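Local coordinates for uncharacterized protein (PDB 4QEY), which is of unknown function but belongs to a family related to PLAT/LH2 and C2-like calcium-binding lipoproteins, at residues I15-S20 with L28-G33. Residues are numbered along the deposited sequence; the frame is centred on the assembly and turned at random.
Sequences IVVEQS and LNIAFG. With EDO (1,2-ethanediol), chain N; EDO (1,2-ethanediol), chain L.
The Phe32 ring meets Ile15 at its edge, where CB of Ile15 lies in the ring plane, 3.9 Å from Phe32 CE2. Two neighbours come at the same ring obliquely: Val17 CG2, 3.9 Å from Phe32 CZ, and Ile15 O, 3.6 Å from Phe32 CE2. With its CG1 anti to the backbone N (chi1 -179°), Val17 spreads both methyls over the facing strand: CG2 goes to Phe32, Val17 CG1 sits 4.2 Å from Leu28 CD2, and between them Val17 CB lies 3.9 Å from Ile30 CD1. The other flat group, the Gln19 amide, lies alongside Leu28, whose CD2 is 4.0 Å from Gln19 OE1. The NE2 of Gln19 bonds to the carbonyl oxygens of Val60 and Glu62, which satisfies this buried NH2 and fixes the amide's turn. A leucine in place of Gln19 would probably cost Val60 O and Glu62 O the amide donor they share. The axes of segments 15-20 and 28-33 approach to 9.9 Å and run nearly antiparallel (176°), in different sheets, so this is face-to-face packing inside a beta-sandwich. Strand 13-21 pairs with 64-68 and 92-101; Ile65 and Cys67 of strand 64-68 also touch Ile30 and Phe32, while Cys78 of strand 73-84 packs on Ile15 and Val17.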
# COMPACT_ATOMS: atom_id res chain seq x y z
N ILE A 15 6.75 -1.89 1.23
CA ILE A 15 5.43 -2.28 0.74
C ILE A 15 5.20 -1.53 -0.57
O ILE A 15 5.34 -0.30 -0.64
CB ILE A 15 4.27 -2.07 1.76
CG1 ILE A 15 4.47 -2.93 3.04
CG2 ILE A 15 2.92 -2.40 1.10
CD1 ILE A 15 3.43 -2.80 4.15
N VAL A 16 4.88 -2.29 -1.63
CA VAL A 16 4.57 -1.76 -2.95
C VAL A 16 3.08 -1.98 -3.22
O VAL A 16 2.56 -3.09 -3.05
CB VAL A 16 5.47 -2.38 -4.06
CG1 VAL A 16 5.15 -1.78 -5.44
CG2 VAL A 16 6.95 -2.21 -3.74
N VAL A 17 2.38 -0.90 -3.60
CA VAL A 17 0.97 -0.90 -3.97
C VAL A 17 0.92 -0.63 -5.47
O VAL A 17 1.56 0.30 -5.96
CB VAL A 17 0.12 0.10 -3.12
CG1 VAL A 17 -1.36 0.04 -3.52
CG2 VAL A 17 0.28 -0.17 -1.63
N GLU A 18 0.21 -1.50 -6.21
CA GLU A 18 0.01 -1.37 -7.65
C GLU A 18 -1.47 -1.41 -7.98
O GLU A 18 -2.22 -2.17 -7.36
CB GLU A 18 0.75 -2.47 -8.42
CG GLU A 18 2.25 -2.29 -8.49
CD GLU A 18 3.00 -3.26 -9.39
OE1 GLU A 18 2.40 -4.26 -9.85
OE2 GLU A 18 4.21 -3.02 -9.62
N GLN A 19 -1.89 -0.59 -8.95
CA GLN A 19 -3.27 -0.56 -9.41
C GLN A 19 -3.32 -0.63 -10.93
O GLN A 19 -2.44 -0.11 -11.62
CB GLN A 19 -4.02 0.69 -8.92
CG GLN A 19 -3.45 2.03 -9.41
CD GLN A 19 -4.35 3.19 -9.07
OE1 GLN A 19 -5.54 3.02 -8.86
NE2 GLN A 19 -3.78 4.38 -9.01
N SER A 20 -4.36 -1.28 -11.46
CA SER A 20 -4.61 -1.39 -12.90
C SER A 20 -6.12 -1.50 -13.13
O SER A 20 -6.88 -1.71 -12.18
CB SER A 20 -3.85 -2.57 -13.51
OG SER A 20 -4.25 -3.84 -13.02
N LEU A 28 -8.20 5.64 -4.83
CA LEU A 28 -7.32 4.80 -4.02
C LEU A 28 -6.60 5.69 -3.03
O LEU A 28 -5.90 6.63 -3.44
CB LEU A 28 -6.32 3.98 -4.89
CG LEU A 28 -5.27 3.16 -4.15
CD1 LEU A 28 -5.92 2.04 -3.31
CD2 LEU A 28 -4.28 2.58 -5.11
N ASN A 29 -6.82 5.43 -1.73
CA ASN A 29 -6.22 6.16 -0.62
C ASN A 29 -5.40 5.19 0.17
O ASN A 29 -5.92 4.14 0.56
CB ASN A 29 -7.28 6.85 0.23
CG ASN A 29 -8.25 7.66 -0.59
OD1 ASN A 29 -7.90 8.70 -1.16
ND2 ASN A 29 -9.47 7.13 -0.74
N ILE A 30 -4.10 5.46 0.33
CA ILE A 30 -3.23 4.53 1.04
C ILE A 30 -2.42 5.30 2.10
O ILE A 30 -2.11 6.48 1.95
CB ILE A 30 -2.32 3.69 0.10
CG1 ILE A 30 -1.47 4.56 -0.82
CG2 ILE A 30 -3.15 2.69 -0.72
CD1 ILE A 30 -0.56 3.78 -1.87
N ALA A 31 -2.18 4.63 3.23
CA ALA A 31 -1.42 5.14 4.35
C ALA A 31 -0.39 4.11 4.78
O ALA A 31 -0.71 2.93 4.90
CB ALA A 31 -2.34 5.50 5.51
N PHE A 32 0.86 4.55 4.95
CA PHE A 32 1.99 3.73 5.38
C PHE A 32 2.53 4.22 6.70
O PHE A 32 2.65 5.44 6.94
CB PHE A 32 3.11 3.71 4.34
CG PHE A 32 2.78 3.26 2.95
CD1 PHE A 32 2.30 4.15 2.00
CD2 PHE A 32 3.07 1.96 2.54
CE1 PHE A 32 2.06 3.75 0.69
CE2 PHE A 32 2.85 1.55 1.22
CZ PHE A 32 2.35 2.46 0.30
N GLY A 33 2.86 3.26 7.55
CA GLY A 33 3.43 3.48 8.86
C GLY A 33 4.46 2.40 9.12
O GLY A 33 4.27 1.26 8.68
C1 EDO N . -2.08 -5.67 -10.37
O1 EDO N . -2.81 -4.48 -10.16
C2 EDO N . -0.59 -5.29 -10.51
O2 EDO N . -0.35 -4.35 -11.57
C1 EDO L . -7.05 5.75 -8.90
O1 EDO L . -7.71 4.53 -9.08
C2 EDO L . -7.53 6.29 -7.56
O2 EDO L . -6.93 7.51 -7.23